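Local coordinates for protein L-lysine 6-monooxygenase involved in desferrioxamine biosynthesis (Erwinia amylovora CFBP1430, PDB 5O8P) that binds FAD and probably uses NADPH to N-hydroxylate cadaverine in the biosynthesis of the siderophore desferrioxamine, at residues 179-193 / 207-221. Numbering follows the deposited sequence.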
ATOM      1  N   SER B 179      14.118   1.185 -28.213  1.00 39.31           N
ATOM      2  CA  SER B 179      13.413   1.847 -27.119  1.00 40.48           C
ATOM      3  C   SER B 179      13.867   3.299 -26.944  1.00 42.99           C
ATOM      4  O   SER B 179      13.059   4.195 -26.750  1.00 46.80           O
ATOM      5  CB  SER B 179      13.614   1.083 -25.819  1.00 44.05           C
ATOM      6  OG  SER B 179      14.984   1.040 -25.465  1.00 55.57           O
ATOM      7  N   SER B 180      15.180   3.518 -27.044  1.00 44.41           N
ATOM      8  CA  SER B 180      15.800   4.850 -26.952  1.00 41.88           C
ATOM      9  C   SER B 180      15.267   5.900 -27.927  1.00 44.56           C
ATOM     10  O   SER B 180      15.392   7.090 -27.656  1.00 49.54           O
ATOM     11  CB  SER B 180      17.303   4.728 -27.154  1.00 39.93           C
ATOM     12  OG  SER B 180      17.580   3.912 -28.262  1.00 40.00           O
ATOM     13  N   GLU B 181      14.708   5.467 -29.060  1.00 47.50           N
ATOM     14  CA  GLU B 181      14.119   6.371 -30.033  1.00 48.58           C
ATOM     15  C   GLU B 181      12.579   6.332 -30.007  1.00 44.62           C
ATOM     16  O   GLU B 181      11.920   6.723 -30.993  1.00 50.32           O
ATOM     17  CB  GLU B 181      14.605   5.962 -31.416  1.00 58.78           C
ATOM     18  CG  GLU B 181      16.109   5.771 -31.571  1.00 65.46           C
ATOM     19  CD  GLU B 181      16.452   5.181 -32.947  1.00 79.25           C
ATOM     20  OE1 GLU B 181      16.295   5.888 -33.981  1.00 82.30           O
ATOM     21  OE2 GLU B 181      16.856   3.993 -33.002  1.00 78.08           O
ATOM     22  N   TYR B 182      11.992   5.838 -28.912  1.00 38.09           N
ATOM     23  CA  TYR B 182      10.558   5.552 -28.869  1.00 37.04           C
ATOM     24  C   TYR B 182       9.707   6.815 -28.963  1.00 37.87           C
ATOM     25  O   TYR B 182       8.837   6.903 -29.821  1.00 41.10           O
ATOM     26  CB  TYR B 182      10.165   4.763 -27.603  1.00 35.80           C
ATOM     27  CG  TYR B 182       8.668   4.719 -27.353  1.00 32.92           C
ATOM     28  CD1 TYR B 182       7.822   4.020 -28.219  1.00 32.79           C
ATOM     29  CD2 TYR B 182       8.101   5.382 -26.268  1.00 30.03           C
ATOM     30  CE1 TYR B 182       6.451   3.996 -28.008  1.00 32.73           C
ATOM     31  CE2 TYR B 182       6.728   5.340 -26.033  1.00 30.03           C
ATOM     32  CZ  TYR B 182       5.905   4.646 -26.903  1.00 31.35           C
ATOM     33  OH  TYR B 182       4.535   4.599 -26.709  1.00 30.67           O
ATOM     34  N   LEU B 183       9.939   7.778 -28.083  1.00 38.75           N
ATOM     35  CA  LEU B 183       9.086   8.963 -28.068  1.00 39.39           C
ATOM     36  C   LEU B 183       9.048   9.702 -29.399  1.00 39.55           C
ATOM     37  O   LEU B 183       7.993  10.197 -29.766  1.00 39.80           O
ATOM     38  CB  LEU B 183       9.450   9.926 -26.934  1.00 40.61           C
ATOM     39  CG  LEU B 183       8.744   9.730 -25.577  1.00 41.68           C
ATOM     40  CD1 LEU B 183       8.934  11.005 -24.762  1.00 43.12           C
ATOM     41  CD2 LEU B 183       7.255   9.385 -25.673  1.00 38.90           C
ATOM     42  N   LEU B 184      10.158   9.726 -30.123  1.00 43.47           N
ATOM     43  CA  LEU B 184      10.212  10.365 -31.456  1.00 46.38           C
ATOM     44  C   LEU B 184       9.365   9.630 -32.497  1.00 45.11           C
ATOM     45  O   LEU B 184       8.785  10.262 -33.377  1.00 49.08           O
ATOM     46  CB  LEU B 184      11.644  10.433 -31.999  1.00 51.00           C
ATOM     47  CG  LEU B 184      12.828  10.935 -31.157  1.00 60.32           C
ATOM     48  CD1 LEU B 184      14.116  10.818 -31.980  1.00 60.36           C
ATOM     49  CD2 LEU B 184      12.613  12.352 -30.622  1.00 58.48           C
ATOM     50  N   ASN B 185       9.311   8.302 -32.401  1.00 41.75           N
ATOM     51  CA  ASN B 185       8.586   7.466 -33.366  1.00 40.65           C
ATOM     52  C   ASN B 185       7.192   6.995 -32.904  1.00 40.08           C
ATOM     53  O   ASN B 185       6.546   6.217 -33.600  1.00 41.06           O
ATOM     54  CB  ASN B 185       9.440   6.253 -33.714  1.00 40.75           C
ATOM     55  CG  ASN B 185      10.708   6.633 -34.447  1.00 43.05           C
ATOM     56  OD1 ASN B 185      10.778   6.549 -35.677  1.00 48.23           O
ATOM     57  ND2 ASN B 185      11.714   7.057 -33.703  1.00 38.01           N
ATOM     58  N   LYS B 186       6.726   7.468 -31.753  1.00 39.79           N
ATOM     59  CA  LYS B 186       5.486   6.972 -31.169  1.00 40.26           C
ATOM     60  C   LYS B 186       4.288   7.272 -32.057  1.00 44.75           C
ATOM     61  O   LYS B 186       3.464   6.387 -32.343  1.00 43.83           O
ATOM     62  CB  LYS B 186       5.254   7.589 -29.793  1.00 39.14           C
ATOM     63  CG  LYS B 186       4.008   7.069 -29.091  1.00 39.64           C
ATOM     64  CD  LYS B 186       3.816   7.741 -27.759  1.00 39.82           C
ATOM     65  CE  LYS B 186       2.428   7.474 -27.237  1.00 41.39           C
ATOM     66  NZ  LYS B 186       2.277   8.189 -25.947  1.00 43.17           N
ATOM     67  N   GLU B 187       4.195   8.527 -32.479  1.00 50.24           N
ATOM     68  CA  GLU B 187       3.104   8.963 -33.329  1.00 50.76           C
ATOM     69  C   GLU B 187       3.051   8.117 -34.617  1.00 47.51           C
ATOM     70  O   GLU B 187       1.972   7.753 -35.076  1.00 48.47           O
ATOM     71  CB  GLU B 187       3.242  10.456 -33.635  1.00 55.50           C
ATOM     72  CG  GLU B 187       1.970  11.068 -34.206  1.00 68.07           C
ATOM     73  CD  GLU B 187       2.222  12.239 -35.140  1.00 70.83           C
ATOM     74  OE1 GLU B 187       3.090  13.087 -34.831  1.00 81.47           O
ATOM     75  OE2 GLU B 187       1.535  12.306 -36.185  1.00 68.86           O
ATOM     76  N   LYS B 188       4.216   7.784 -35.170  1.00 48.52           N
ATOM     77  CA  LYS B 188       4.320   6.961 -36.382  1.00 52.63           C
ATOM     78  C   LYS B 188       3.976   5.494 -36.130  1.00 48.34           C
ATOM     79  O   LYS B 188       3.417   4.830 -37.004  1.00 53.28           O
ATOM     80  CB  LYS B 188       5.721   7.120 -36.989  1.00 64.29           C
ATOM     81  CG  LYS B 188       6.027   6.323 -38.249  1.00 79.44           C
ATOM     82  CD  LYS B 188       6.881   5.102 -37.934  1.00 93.90           C
ATOM     83  CE  LYS B 188       7.638   4.590 -39.157  1.00 98.15           C
ATOM     84  NZ  LYS B 188       8.743   3.686 -38.721  1.00104.88           N
ATOM     85  N   LEU B 189       4.324   4.990 -34.952  1.00 45.98           N
ATOM     86  CA  LEU B 189       3.955   3.634 -34.554  1.00 43.15           C
ATOM     87  C   LEU B 189       2.443   3.483 -34.389  1.00 40.42           C
ATOM     88  O   LEU B 189       1.866   2.517 -34.874  1.00 37.48           O
ATOM     89  CB  LEU B 189       4.662   3.236 -33.248  1.00 41.76           C
ATOM     90  CG  LEU B 189       6.140   2.866 -33.384  1.00 41.15           C
ATOM     91  CD1 LEU B 189       6.851   2.925 -32.035  1.00 39.31           C
ATOM     92  CD2 LEU B 189       6.291   1.490 -34.034  1.00 40.94           C
ATOM     93  N   GLN B 190       1.814   4.445 -33.717  1.00 40.53           N
ATOM     94  CA  GLN B 190       0.376   4.369 -33.407  1.00 41.74           C
ATOM     95  C   GLN B 190      -0.545   4.436 -34.637  1.00 41.23           C
ATOM     96  O   GLN B 190      -1.696   4.001 -34.568  1.00 43.31           O
ATOM     97  CB  GLN B 190      -0.012   5.424 -32.346  1.00 42.20           C
ATOM     98  CG  GLN B 190       0.608   5.127 -30.973  1.00 39.71           C
ATOM     99  CD  GLN B 190       0.154   6.067 -29.871  1.00 37.97           C
ATOM    100  OE1 GLN B 190       0.282   7.277 -29.995  1.00 39.31           O
ATOM    101  NE2 GLN B 190      -0.378   5.510 -28.785  1.00 35.44           N
ATOM    102  N   LYS B 191      -0.036   4.949 -35.759  1.00 44.46           N
ATOM    103  CA  LYS B 191      -0.755   4.882 -37.045  1.00 44.37           C
ATOM    104  C   LYS B 191      -0.796   3.481 -37.670  1.00 40.88           C
ATOM    105  O   LYS B 191      -1.607   3.237 -38.566  1.00 40.26           O
ATOM    106  CB  LYS B 191      -0.150   5.854 -38.065  1.00 47.36           C
ATOM    107  CG  LYS B 191      -0.440   7.314 -37.769  1.00 52.33           C
ATOM    108  CD  LYS B 191       0.257   8.234 -38.763  1.00 56.72           C
ATOM    109  CE  LYS B 191       0.172   9.682 -38.306  1.00 61.73           C
ATOM    110  NZ  LYS B 191       1.258  10.533 -38.865  1.00 62.99           N
ATOM    111  N   LYS B 192       0.081   2.581 -37.228  1.00 39.16           N
ATOM    112  CA  LYS B 192       0.161   1.242 -37.808  1.00 40.40           C
ATOM    113  C   LYS B 192      -0.951   0.321 -37.306  1.00 40.34           C
ATOM    114  O   LYS B 192      -1.610   0.605 -36.302  1.00 34.25           O
ATOM    115  CB  LYS B 192       1.534   0.617 -37.552  1.00 42.01           C
ATOM    116  CG  LYS B 192       2.695   1.471 -38.043  1.00 45.10           C
ATOM    117  CD  LYS B 192       4.007   0.716 -37.988  1.00 47.24           C
ATOM    118  CE  LYS B 192       5.204   1.586 -38.341  1.00 48.26           C
ATOM    119  NZ  LYS B 192       5.292   1.968 -39.783  1.00 46.87           N
ATOM    120  N   ARG B 193      -1.173  -0.761 -38.053  1.00 43.69           N
ATOM    121  CA  ARG B 193      -2.202  -1.751 -37.726  1.00 43.89           C
ATOM    122  C   ARG B 193      -1.789  -2.655 -36.575  1.00 43.61           C
ATOM    123  O   ARG B 193      -2.647  -3.129 -35.841  1.00 45.00           O
ATOM    124  CB  ARG B 193      -2.541  -2.630 -38.936  1.00 45.52           C
ATOM    125  CG  ARG B 193      -3.561  -2.039 -39.891  1.00 49.32           C
ATOM    126  CD  ARG B 193      -3.954  -3.065 -40.952  1.00 53.56           C
ATOM    127  NE  ARG B 193      -4.546  -2.448 -42.142  1.00 57.24           N
ATOM    128  CZ  ARG B 193      -3.878  -1.767 -43.079  1.00 57.65           C
ATOM    129  NH1 ARG B 193      -2.556  -1.576 -43.001  1.00 57.39           N
ATOM    130  NH2 ARG B 193      -4.545  -1.257 -44.112  1.00 58.75           N
ATOM    131  N   ILE B 207       6.916   0.997 -22.300  1.00 35.11           N
ATOM    132  CA  ILE B 207       6.417   1.197 -23.648  1.00 34.57           C
ATOM    133  C   ILE B 207       5.128   0.426 -23.843  1.00 34.11           C
ATOM    134  O   ILE B 207       4.157   1.001 -24.308  1.00 35.50           O
ATOM    135  CB  ILE B 207       7.464   0.783 -24.716  1.00 34.30           C
ATOM    136  CG1 ILE B 207       8.569   1.824 -24.762  1.00 35.66           C
ATOM    137  CG2 ILE B 207       6.841   0.616 -26.101  1.00 33.31           C
ATOM    138  CD1 ILE B 207       9.769   1.431 -25.594  1.00 37.07           C
ATOM    139  N   TYR B 208       5.122  -0.860 -23.490  1.00 32.93           N
ATOM    140  CA  TYR B 208       3.918  -1.682 -23.632  1.00 32.50           C
ATOM    141  C   TYR B 208       2.721  -1.063 -22.914  1.00 32.74           C
ATOM    142  O   TYR B 208       1.632  -0.987 -23.468  1.00 34.06           O
ATOM    143  CB  TYR B 208       4.137  -3.116 -23.147  1.00 31.53           C
ATOM    144  CG  TYR B 208       3.024  -4.028 -23.590  1.00 32.07           C
ATOM    145  CD1 TYR B 208       1.894  -4.211 -22.798  1.00 31.91           C
ATOM    146  CD2 TYR B 208       3.085  -4.680 -24.820  1.00 34.13           C
ATOM    147  CE1 TYR B 208       0.868  -5.045 -23.198  1.00 36.20           C
ATOM    148  CE2 TYR B 208       2.058  -5.506 -25.247  1.00 37.26           C
ATOM    149  CZ  TYR B 208       0.950  -5.696 -24.436  1.00 39.07           C
ATOM    150  OH  TYR B 208      -0.063  -6.529 -24.869  1.00 38.04           O
ATOM    151  N   TYR B 209       2.936  -0.607 -21.693  1.00 34.24           N
ATOM    152  CA  TYR B 209       1.902   0.087 -20.947  1.00 37.90           C
ATOM    153  C   TYR B 209       1.447   1.374 -21.643  1.00 38.29           C
ATOM    154  O   TYR B 209       0.253   1.678 -21.681  1.00 34.58           O
ATOM    155  CB  TYR B 209       2.389   0.388 -19.520  1.00 40.71           C
ATOM    156  CG  TYR B 209       1.296   0.917 -18.636  1.00 42.22           C
ATOM    157  CD1 TYR B 209       0.396   0.057 -18.017  1.00 43.39           C
ATOM    158  CD2 TYR B 209       1.138   2.279 -18.447  1.00 45.28           C
ATOM    159  CE1 TYR B 209      -0.619   0.543 -17.219  1.00 45.40           C
ATOM    160  CE2 TYR B 209       0.127   2.771 -17.648  1.00 49.90           C
ATOM    161  CZ  TYR B 209      -0.748   1.895 -17.044  1.00 46.20           C
ATOM    162  OH  TYR B 209      -1.736   2.386 -16.250  1.00 53.06           O
ATOM    163  N   ASP B 210       2.405   2.128 -22.177  1.00 40.26           N
ATOM    164  CA  ASP B 210       2.118   3.403 -22.843  1.00 39.33           C
ATOM    165  C   ASP B 210       1.204   3.182 -24.044  1.00 37.87           C
ATOM    166  O   ASP B 210       0.213   3.886 -24.201  1.00 36.10           O
ATOM    167  CB  ASP B 210       3.424   4.075 -23.294  1.00 41.70           C
ATOM    168  CG  ASP B 210       3.273   5.562 -23.549  1.00 43.87           C
ATOM    169  OD1 ASP B 210       2.913   6.287 -22.601  1.00 45.38           O
ATOM    170  OD2 ASP B 210       3.577   6.008 -24.680  1.00 40.19           O
ATOM    171  N   LEU B 211       1.546   2.185 -24.862  1.00 35.87           N
ATOM    172  CA  LEU B 211       0.773   1.839 -26.053  1.00 35.19           C
ATOM    173  C   LEU B 211      -0.574   1.214 -25.707  1.00 36.27           C
ATOM    174  O   LEU B 211      -1.569   1.511 -26.365  1.00 37.84           O
ATOM    175  CB  LEU B 211       1.572   0.901 -26.981  1.00 34.11           C
ATOM    176  CG  LEU B 211       2.844   1.510 -27.593  1.00 33.17           C
ATOM    177  CD1 LEU B 211       3.685   0.445 -28.286  1.00 31.91           C
ATOM    178  CD2 LEU B 211       2.494   2.622 -28.556  1.00 33.77           C
ATOM    179  N   LEU B 212      -0.602   0.355 -24.684  1.00 37.75           N
ATOM    180  CA  LEU B 212      -1.843  -0.295 -24.224  1.00 35.05           C
ATOM    181  C   LEU B 212      -2.894   0.726 -23.791  1.00 33.72           C
ATOM    182  O   LEU B 212      -4.084   0.522 -24.008  1.00 34.28           O
ATOM    183  CB  LEU B 212      -1.560  -1.267 -23.074  1.00 33.68           C
ATOM    184  CG  LEU B 212      -2.742  -2.084 -22.525  1.00 34.87           C
ATOM    185  CD1 LEU B 212      -3.424  -2.888 -23.622  1.00 34.10           C
ATOM    186  CD2 LEU B 212      -2.277  -3.012 -21.413  1.00 35.18           C
ATOM    187  N   THR B 213      -2.440   1.818 -23.192  1.00 34.76           N
ATOM    188  CA  THR B 213      -3.300   2.935 -22.822  1.00 36.53           C
ATOM    189  C   THR B 213      -4.157   3.434 -23.984  1.00 38.48           C
ATOM    190  O   THR B 213      -5.325   3.727 -23.792  1.00 39.09           O
ATOM    191  CB  THR B 213      -2.445   4.085 -22.248  1.00 36.89           C
ATOM    192  OG1 THR B 213      -1.825   3.642 -21.028  1.00 35.12           O
ATOM    193  CG2 THR B 213      -3.268   5.334 -21.982  1.00 37.75           C
ATOM    194  N   ASP B 214      -3.594   3.498 -25.187  1.00 43.29           N
ATOM    195  CA  ASP B 214      -4.313   4.007 -26.359  1.00 42.30           C
ATOM    196  C   ASP B 214      -4.746   2.917 -27.351  1.00 42.57           C
ATOM    197  O   ASP B 214      -5.032   3.220 -28.516  1.00 44.69           O
ATOM    198  CB  ASP B 214      -3.448   5.053 -27.077  1.00 42.27           C
ATOM    199  CG  ASP B 214      -3.002   6.185 -26.167  1.00 44.39           C
ATOM    200  OD1 ASP B 214      -3.749   6.569 -25.236  1.00 46.53           O
ATOM    201  OD2 ASP B 214      -1.894   6.704 -26.402  1.00 46.32           O
ATOM    202  N   ILE B 215      -4.838   1.665 -26.912  1.00 41.75           N
ATOM    203  CA  ILE B 215      -5.212   0.584 -27.830  1.00 42.15           C
ATOM    204  C   ILE B 215      -6.651   0.757 -28.316  1.00 46.38           C
ATOM    205  O   ILE B 215      -6.930   0.490 -29.458  1.00 47.66           O
ATOM    206  CB  ILE B 215      -4.958  -0.818 -27.216  1.00 38.88           C
ATOM    207  CG1 ILE B 215      -4.957  -1.890 -28.301  1.00 37.16           C
ATOM    208  CG2 ILE B 215      -5.964  -1.172 -26.129  1.00 38.98           C
ATOM    209  CD1 ILE B 215      -4.541  -3.258 -27.781  1.00 36.72           C
ATOM    210  N   ASP B 216      -7.540   1.217 -27.434  1.00 56.59           N
ATOM    211  CA  ASP B 216      -8.908   1.664 -27.760  1.00 56.86           C
ATOM    212  C   ASP B 216      -9.013   2.776 -28.792  1.00 52.20           C
ATOM    213  O   ASP B 216      -9.956   2.846 -29.560  1.00 49.27           O
ATOM    214  CB  ASP B 216      -9.501   2.361 -26.514  1.00 65.38           C
ATOM    215  CG  ASP B 216     -10.141   1.431 -25.549  1.00 70.34           C
ATOM    216  OD1 ASP B 216     -10.289   0.220 -25.829  1.00 83.32           O
ATOM    217  OD2 ASP B 216     -10.554   1.933 -24.485  1.00 74.84           O
ATOM    218  N   ARG B 217      -8.078   3.711 -28.698  1.00 50.19           N
ATOM    219  CA  ARG B 217      -8.132   4.967 -29.429  1.00 49.50           C
ATOM    220  C   ARG B 217      -7.645   4.822 -30.864  1.00 47.01           C
ATOM    221  O   ARG B 217      -8.221   5.426 -31.764  1.00 51.13           O
ATOM    222  CB  ARG B 217      -7.313   6.030 -28.683  1.00 55.19           C
ATOM    223  CG  ARG B 217      -7.382   7.427 -29.296  1.00 61.42           C
ATOM    224  CD  ARG B 217      -7.451   8.568 -28.269  1.00 65.92           C
ATOM    225  NE  ARG B 217      -6.149   9.009 -27.751  1.00 71.28           N
ATOM    226  CZ  ARG B 217      -5.320   9.873 -28.349  1.00 74.29           C
ATOM    227  NH1 ARG B 217      -5.607  10.407 -29.542  1.00 74.65           N
ATOM    228  NH2 ARG B 217      -4.176  10.191 -27.754  1.00 75.40           N
ATOM    229  N   PHE B 218      -6.582   4.047 -31.075  1.00 44.49           N
ATOM    230  CA  PHE B 218      -6.086   3.731 -32.419  1.00 41.74           C
ATOM    231  C   PHE B 218      -6.447   2.288 -32.740  1.00 41.99           C
ATOM    232  O   PHE B 218      -7.004   1.572 -31.914  1.00 41.57           O
ATOM    233  CB  PHE B 218      -4.580   3.930 -32.505  1.00 41.05           C
ATOM    234  CG  PHE B 218      -4.128   5.292 -32.073  1.00 42.88           C
ATOM    235  CD1 PHE B 218      -3.908   5.577 -30.735  1.00 43.83           C
ATOM    236  CD2 PHE B 218      -3.890   6.285 -33.007  1.00 45.57           C
ATOM    237  CE1 PHE B 218      -3.482   6.833 -30.331  1.00 43.84           C
ATOM    238  CE2 PHE B 218      -3.467   7.549 -32.611  1.00 47.13           C
ATOM    239  CZ  PHE B 218      -3.262   7.821 -31.269  1.00 44.77           C
ATOM    240  N   GLY B 219      -6.142   1.850 -33.948  1.00 44.29           N
ATOM    241  CA  GLY B 219      -6.519   0.496 -34.352  1.00 47.23           C
ATOM    242  C   GLY B 219      -5.828  -0.644 -33.620  1.00 44.97           C
ATOM    243  O   GLY B 219      -6.424  -1.698 -33.437  1.00 47.94           O
ATOM    244  N   TYR B 220      -4.606  -0.405 -33.143  1.00 41.29           N
ATOM    245  CA  TYR B 220      -3.544  -1.414 -33.279  1.00 38.81           C
ATOM    246  C   TYR B 220      -3.695  -2.696 -32.496  1.00 37.02           C
ATOM    247  O   TYR B 220      -4.320  -2.733 -31.437  1.00 39.75           O
ATOM    248  CB  TYR B 220      -2.123  -0.842 -33.077  1.00 39.61           C
ATOM    249  CG  TYR B 220      -1.921   0.057 -31.884  1.00 39.40           C
ATOM    250  CD1 TYR B 220      -1.696  -0.469 -30.613  1.00 39.39           C
ATOM    251  CD2 TYR B 220      -1.927   1.443 -32.035  1.00 38.09           C
ATOM    252  CE1 TYR B 220      -1.513   0.370 -29.525  1.00 40.20           C
ATOM    253  CE2 TYR B 220      -1.736   2.280 -30.955  1.00 38.74           C
ATOM    254  CZ  TYR B 220      -1.529   1.748 -29.703  1.00 39.32           C
ATOM    255  OH  TYR B 220      -1.354   2.606 -28.652  1.00 40.46           O
ATOM    256  N   GLN B 221      -3.130  -3.752 -33.072  1.00 35.94           N
ATOM    257  CA  GLN B 221      -2.779  -4.952 -32.340  1.00 37.14           C
ATOM    258  C   GLN B 221      -1.509  -4.616 -31.568  1.00 37.90           C
ATOM    259  O   GLN B 221      -0.616  -3.934 -32.097  1.00 41.00           O
ATOM    260  CB  GLN B 221      -2.529  -6.125 -33.293  1.00 35.99           C
ATOM    261  CG  GLN B 221      -2.069  -7.398 -32.601  1.00 36.05           C
ATOM    262  CD  GLN B 221      -2.010  -8.581 -33.543  1.00 33.55           C
ATOM    263  OE1 GLN B 221      -1.012  -8.801 -34.218  1.00 31.24           O
ATOM    264  NE2 GLN B 221      -3.077  -9.361 -33.574  1.00 32.65           N
TER
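Ile207 lies against Tyr182 where two helices of a Rossmann-type nucleotide-binding domain pack side by side, helix 182-190 leading into the parallel strand 194-198 and helix 202-213 leaving it. The pair shows how neighbouring helices on one face of such a sheet can combine apolar contact at one end with polar grips further on; the short axes run in broadly the same direction, 41° apart. Ile207 CG1 sits over one face of the Tyr182 ring, 3.9 Å from its centroid, while CD1 reaches the CB of Ser179, whose side chain neighbours the NADP(+)-binding Ser203.

One turn on, Asp210 OD2 takes two donors. Tyr182 OH meets its anti lone pair at 2.6 Å, with the ring nearly perpendicular to the carboxylate, and Lys186 NZ completes a salt bridge from the syn side but tilted well out of the carboxylate plane, 2.8 Å from OD2. Lys186 gets there because its chain is extended throughout, CG lying opposite the backbone N (chi1 -177°). The ammonium probably stabilises the carboxylate's negative charge. Leu211 CD2 fills in between, touching Tyr182 OH and, at 4.0 Å, Gln190 CG.

Past helix 202-213 the second segment closes round Gln190. Asp214 OD2 accepts from its NE2 through the anti lone pair and Tyr220 OH accepts from the same nitrogen, both partners close to the amide plane, which should fix the amide's rotation. Phe218 presents a ring face to this same residue, with Gln190 CB almost exactly above its centre. Tyr220 brings its ring edge to Gln190 O, and its hydroxyl donates a hydrogen bond to Leu211 O, in the carbonyl plane, thereby linking the two helices through a single phenol. Strand 221-225 starts alongside strand 194-198, as Gln221 N donates to Arg193 O at 2.9 Å.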